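Long-range contact in thymidylate synthase A (Bacillus subtilis, PDB 1BKP), which catalyses the reductive methylation of dUMP to dTMP, with 5,10-methylenetetrahydrofolate as methyl donor and reductant, and works as a homodimer: residues T164-V177 with Y195-G207. Sequence-based numbering, arbitrary orientation.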
loop_
_atom_site.group_PDB
_atom_site.type_symbol
_atom_site.label_atom_id
_atom_site.label_comp_id
_atom_site.label_asym_id
_atom_site.label_seq_id
_atom_site.Cartn_x
_atom_site.Cartn_y
_atom_site.Cartn_z
ATOM N N THR A 164 -3.788 3.787 5.255
ATOM C CA THR A 164 -2.976 5.010 5.380
ATOM C C THR A 164 -1.738 4.629 6.183
ATOM O O THR A 164 -1.754 3.667 6.935
ATOM C CB THR A 164 -3.648 6.144 6.184
ATOM O OG1 THR A 164 -3.831 5.779 7.568
ATOM C CG2 THR A 164 -5.061 6.474 5.676
ATOM N N GLN A 165 -0.652 5.357 5.982
ATOM C CA GLN A 165 0.563 5.178 6.829
ATOM C C GLN A 165 0.991 6.635 7.160
ATOM O O GLN A 165 1.036 7.498 6.298
ATOM C CB GLN A 165 1.693 4.399 6.114
ATOM C CG GLN A 165 2.854 4.269 7.118
ATOM C CD GLN A 165 3.867 3.217 6.684
ATOM O OE1 GLN A 165 3.731 2.600 5.698
ATOM N NE2 GLN A 165 4.909 3.007 7.517
ATOM N N TRP A 166 1.383 6.889 8.403
ATOM C CA TRP A 166 1.694 8.256 8.811
ATOM C C TRP A 166 3.141 8.254 9.299
ATOM O O TRP A 166 3.613 7.241 9.804
ATOM C CB TRP A 166 0.756 8.627 10.013
ATOM C CG TRP A 166 -0.742 8.568 9.692
ATOM C CD1 TRP A 166 -1.539 7.435 9.586
ATOM C CD2 TRP A 166 -1.591 9.668 9.451
ATOM N NE1 TRP A 166 -2.815 7.791 9.276
ATOM C CE2 TRP A 166 -2.873 9.156 9.176
ATOM C CE3 TRP A 166 -1.391 11.052 9.441
ATOM C CZ2 TRP A 166 -3.964 9.984 8.861
ATOM C CZ3 TRP A 166 -2.464 11.896 9.134
ATOM C CH2 TRP A 166 -3.750 11.342 8.831
ATOM N N TYR A 167 3.832 9.394 9.165
ATOM C CA TYR A 167 5.231 9.402 9.596
ATOM C C TYR A 167 5.403 10.750 10.330
ATOM O O TYR A 167 4.919 11.804 9.840
ATOM C CB TYR A 167 6.137 9.441 8.370
ATOM C CG TYR A 167 5.803 8.368 7.348
ATOM C CD1 TYR A 167 4.819 8.574 6.373
ATOM C CD2 TYR A 167 6.502 7.172 7.307
ATOM C CE1 TYR A 167 4.560 7.626 5.410
ATOM C CE2 TYR A 167 6.256 6.227 6.316
ATOM C CZ TYR A 167 5.288 6.479 5.384
ATOM O OH TYR A 167 5.084 5.570 4.379
ATOM N N VAL A 168 6.231 10.743 11.370
ATOM C CA VAL A 168 6.496 11.994 12.058
ATOM C C VAL A 168 8.007 12.198 11.996
ATOM O O VAL A 168 8.773 11.325 12.464
ATOM C CB VAL A 168 6.048 11.983 13.554
ATOM C CG1 VAL A 168 6.494 13.359 14.180
ATOM C CG2 VAL A 168 4.564 11.798 13.658
ATOM N N LYS A 169 8.425 13.269 11.326
ATOM C CA LYS A 169 9.842 13.558 11.225
ATOM C C LYS A 169 10.022 15.097 11.308
ATOM O O LYS A 169 9.326 15.830 10.570
ATOM C CB LYS A 169 10.450 13.019 9.925
ATOM C CG LYS A 169 10.264 11.510 9.706
ATOM C CD LYS A 169 11.078 11.012 8.472
ATOM C CE LYS A 169 10.881 9.550 8.102
ATOM N NZ LYS A 169 11.190 8.555 9.191
ATOM N N HIS A 170 10.879 15.538 12.260
ATOM C CA HIS A 170 11.221 16.967 12.461
ATOM C C HIS A 170 10.002 17.838 12.737
ATOM O O HIS A 170 9.850 18.903 12.184
ATOM C CB HIS A 170 11.946 17.505 11.245
ATOM C CG HIS A 170 13.380 17.075 11.152
ATOM N ND1 HIS A 170 13.990 16.289 12.118
ATOM C CD2 HIS A 170 14.345 17.381 10.241
ATOM C CE1 HIS A 170 15.274 16.141 11.814
ATOM N NE2 HIS A 170 15.514 16.793 10.682
ATOM N N GLY A 171 9.095 17.325 13.557
ATOM C CA GLY A 171 7.920 18.093 13.874
ATOM C C GLY A 171 6.886 18.133 12.785
ATOM O O GLY A 171 5.901 18.827 12.939
ATOM N N LYS A 172 7.103 17.393 11.700
ATOM C CA LYS A 172 6.077 17.373 10.659
ATOM C C LYS A 172 5.400 15.959 10.508
ATOM O O LYS A 172 6.067 14.890 10.618
ATOM C CB LYS A 172 6.693 17.785 9.337
ATOM C CG LYS A 172 7.237 19.215 9.366
ATOM C CD LYS A 172 8.019 19.476 8.101
ATOM C CE LYS A 172 8.641 20.820 8.101
ATOM N NZ LYS A 172 9.724 20.865 7.027
ATOM N N LEU A 173 4.089 16.004 10.247
ATOM C CA LEU A 173 3.261 14.835 10.039
ATOM C C LEU A 173 3.008 14.582 8.522
ATOM O O LEU A 173 2.319 15.377 7.854
ATOM C CB LEU A 173 1.919 15.065 10.723
ATOM C CG LEU A 173 0.962 13.857 10.794
ATOM C CD1 LEU A 173 1.599 12.631 11.471
ATOM C CD2 LEU A 173 -0.354 14.242 11.617
ATOM N N HIS A 174 3.628 13.529 7.976
ATOM C CA HIS A 174 3.484 13.138 6.552
ATOM C C HIS A 174 2.406 12.051 6.494
ATOM O O HIS A 174 2.301 11.202 7.434
ATOM C CB HIS A 174 4.837 12.598 6.043
ATOM C CG HIS A 174 5.980 13.526 6.297
ATOM N ND1 HIS A 174 6.576 14.316 5.314
ATOM C CD2 HIS A 174 6.715 13.733 7.437
ATOM C CE1 HIS A 174 7.613 14.963 5.839
ATOM N NE2 HIS A 174 7.727 14.631 7.115
ATOM N N LEU A 175 1.641 12.022 5.368
ATOM C CA LEU A 175 0.561 11.068 5.253
ATOM C C LEU A 175 0.737 10.384 3.917
ATOM O O LEU A 175 0.959 11.071 2.901
ATOM C CB LEU A 175 -0.848 11.756 5.252
ATOM C CG LEU A 175 -2.037 10.874 4.784
ATOM C CD1 LEU A 175 -2.119 9.636 5.741
ATOM C CD2 LEU A 175 -3.358 11.667 4.831
ATOM N N GLU A 176 0.665 9.038 3.917
ATOM C CA GLU A 176 0.721 8.303 2.648
ATOM C C GLU A 176 -0.571 7.469 2.595
ATOM O O GLU A 176 -0.873 6.716 3.510
ATOM C CB GLU A 176 1.970 7.391 2.600
ATOM C CG GLU A 176 2.080 6.677 1.281
ATOM C CD GLU A 176 3.478 6.156 0.943
ATOM O OE1 GLU A 176 4.279 5.965 1.874
ATOM O OE2 GLU A 176 3.755 5.931 -0.247
ATOM N N VAL A 177 -1.295 7.508 1.484
ATOM C CA VAL A 177 -2.556 6.790 1.386
ATOM C C VAL A 177 -2.509 5.865 0.158
ATOM O O VAL A 177 -1.821 6.168 -0.793
ATOM C CB VAL A 177 -3.665 7.915 1.136
ATOM C CG1 VAL A 177 -4.981 7.401 0.832
ATOM C CG2 VAL A 177 -3.748 8.840 2.350
ATOM N N TYR A 195 -8.683 13.036 1.678
ATOM C CA TYR A 195 -7.626 12.564 2.593
ATOM C C TYR A 195 -6.659 13.652 3.027
ATOM O O TYR A 195 -6.043 13.562 4.139
ATOM C CB TYR A 195 -6.952 11.229 2.103
ATOM C CG TYR A 195 -7.774 10.071 2.583
ATOM C CD1 TYR A 195 -8.968 9.673 1.893
ATOM C CD2 TYR A 195 -7.410 9.375 3.773
ATOM C CE1 TYR A 195 -9.767 8.620 2.365
ATOM C CE2 TYR A 195 -8.191 8.341 4.280
ATOM C CZ TYR A 195 -9.377 7.973 3.550
ATOM O OH TYR A 195 -10.140 6.964 4.098
ATOM N N ASN A 196 -6.504 14.695 2.193
ATOM C CA ASN A 196 -5.654 15.805 2.629
ATOM C C ASN A 196 -6.370 16.561 3.793
ATOM O O ASN A 196 -5.735 17.020 4.797
ATOM C CB ASN A 196 -5.387 16.757 1.443
ATOM C CG ASN A 196 -4.374 17.806 1.803
ATOM O OD1 ASN A 196 -4.763 18.878 2.098
ATOM N ND2 ASN A 196 -3.068 17.437 1.932
ATOM N N VAL A 197 -7.699 16.652 3.711
ATOM C CA VAL A 197 -8.443 17.281 4.832
ATOM C C VAL A 197 -8.194 16.457 6.138
ATOM O O VAL A 197 -7.844 17.006 7.171
ATOM C CB VAL A 197 -9.982 17.400 4.520
ATOM C CG1 VAL A 197 -10.709 18.057 5.726
ATOM C CG2 VAL A 197 -10.103 18.300 3.329
ATOM N N LEU A 198 -8.159 15.129 6.016
ATOM C CA LEU A 198 -7.937 14.311 7.185
ATOM C C LEU A 198 -6.497 14.616 7.737
ATOM O O LEU A 198 -6.314 14.650 8.948
ATOM C CB LEU A 198 -7.999 12.824 6.828
ATOM C CG LEU A 198 -7.812 11.864 8.007
ATOM C CD1 LEU A 198 -9.034 11.972 9.013
ATOM C CD2 LEU A 198 -7.681 10.413 7.390
ATOM N N GLN A 199 -5.512 14.802 6.850
ATOM C CA GLN A 199 -4.166 15.111 7.291
ATOM C C GLN A 199 -4.180 16.382 8.138
ATOM O O GLN A 199 -3.492 16.440 9.215
ATOM C CB GLN A 199 -3.232 15.345 6.126
ATOM C CG GLN A 199 -1.784 15.402 6.565
ATOM C CD GLN A 199 -0.851 15.568 5.390
ATOM O OE1 GLN A 199 -1.315 15.834 4.300
ATOM N NE2 GLN A 199 0.477 15.459 5.610
ATOM N N ARG A 200 -4.783 17.443 7.574
ATOM C CA ARG A 200 -4.898 18.734 8.272
ATOM C C ARG A 200 -5.632 18.613 9.591
ATOM O O ARG A 200 -5.189 19.217 10.601
ATOM C CB ARG A 200 -5.558 19.780 7.357
ATOM C CG ARG A 200 -4.637 20.035 6.070
ATOM C CD ARG A 200 -5.286 20.954 5.030
ATOM N NE ARG A 200 -4.382 21.002 3.890
ATOM C CZ ARG A 200 -3.663 22.060 3.553
ATOM N NH1 ARG A 200 -3.811 23.238 4.193
ATOM N NH2 ARG A 200 -2.866 21.957 2.530
ATOM N N MET A 201 -6.711 17.830 9.662
ATOM C CA MET A 201 -7.431 17.670 10.945
ATOM C C MET A 201 -6.557 17.055 12.033
ATOM O O MET A 201 -6.495 17.550 13.182
ATOM C CB MET A 201 -8.609 16.733 10.777
ATOM C CG MET A 201 -9.778 17.467 9.976
ATOM S SD MET A 201 -11.003 16.206 9.486
ATOM C CE MET A 201 -11.841 15.782 11.007
ATOM N N ILE A 202 -5.867 15.976 11.637
ATOM C CA ILE A 202 -5.090 15.172 12.591
ATOM C C ILE A 202 -3.842 15.924 13.011
ATOM O O ILE A 202 -3.492 15.923 14.164
ATOM C CB ILE A 202 -4.817 13.615 12.139
ATOM C CG1 ILE A 202 -6.135 12.784 12.276
ATOM C CG2 ILE A 202 -3.662 13.010 13.090
ATOM C CD1 ILE A 202 -6.104 11.424 11.678
ATOM N N ALA A 203 -3.206 16.613 12.095
ATOM C CA ALA A 203 -2.020 17.371 12.458
ATOM C C ALA A 203 -2.401 18.489 13.495
ATOM O O ALA A 203 -1.638 18.745 14.470
ATOM C CB ALA A 203 -1.454 18.017 11.192
ATOM N N GLN A 204 -3.622 19.080 13.317
ATOM C CA GLN A 204 -4.036 20.160 14.174
ATOM C C GLN A 204 -4.220 19.659 15.594
ATOM O O GLN A 204 -3.745 20.304 16.500
ATOM C CB GLN A 204 -5.317 20.830 13.643
ATOM C CG GLN A 204 -5.926 21.851 14.684
ATOM C CD GLN A 204 -6.969 22.743 14.044
ATOM O OE1 GLN A 204 -6.718 23.300 12.989
ATOM N NE2 GLN A 204 -8.165 22.886 14.687
ATOM N N VAL A 205 -4.810 18.480 15.773
ATOM C CA VAL A 205 -5.078 17.968 17.091
ATOM C C VAL A 205 -3.938 17.194 17.812
ATOM O O VAL A 205 -4.066 16.842 18.998
ATOM C CB VAL A 205 -6.352 17.191 17.110
ATOM C CG1 VAL A 205 -7.485 18.096 16.695
ATOM C CG2 VAL A 205 -6.277 15.923 16.231
ATOM N N THR A 206 -2.856 16.890 17.079
ATOM C CA THR A 206 -1.740 16.184 17.645
ATOM C C THR A 206 -0.571 17.162 17.785
ATOM O O THR A 206 0.498 16.808 18.268
ATOM C CB THR A 206 -1.353 15.002 16.825
ATOM O OG1 THR A 206 -1.050 15.399 15.457
ATOM C CG2 THR A 206 -2.457 13.954 16.900
ATOM N N GLY A 207 -0.756 18.351 17.285
ATOM C CA GLY A 207 0.251 19.366 17.398
ATOM C C GLY A 207 1.414 19.352 16.450
ATOM O O GLY A 207 2.537 19.758 16.845
#
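The beta-alpha-beta crossover of strand 172-183, helix 188-206 and strand 209-223 lays its helix on one face of the central mixed sheet, where Leu173, Leu175 and Val177 meet Ala203, Gln199 and Tyr195 in turn. Strand 172-177 and helix 195-206 run roughly antiparallel, at 150°, their axes coming within 9.3 Å. Where they pass, the Leu173 methyl CD2 lies 3.6 Å from Ala203 CA and also touches CG2 of Ile202. A single polar bond interrupts this apolar packing. Gln199, its chain extended with CG anti to the backbone N (chi1 -169°), runs alongside the Leu175 side chain, pointing the other way, and its NE2 gives Leu173 O a moderately bent hydrogen bond (2.9 Å, N-H...O 147°), with Leu173 O near the plane of the Gln199 amide. The same NE2 also bonds to Glu212 O on the neighbouring strand, while OE1 takes Asn51 ND2, leaving the buried amide gripped at both ends and its rotation fixed. Trp166 belongs to strand 161-169, joined to 172-183 in a beta hairpin through a type I' turn. Leu175 CD1 sits over the centre of the Trp166 indole, 3.5 Å above the plane; Leu198 CD2 comes to the ring edge, and Ile202 CD1 approaches Trp166 CH2 at 3.7 Å. Toward the start of the helix segment, Val177 CG1 lies over one face of Tyr195, nearer the ring's margin than its middle, and Thr164 CG2 is 3.9 Å from Tyr195 CE2, while the Tyr195 hydroxyl is hydrogen-bonded to Trp75 NE1. On the other face of the hairpin, at the dimer interface, Glu176 forms a salt bridge and Gln165 a hydrogen bond with Arg178 of the second subunit.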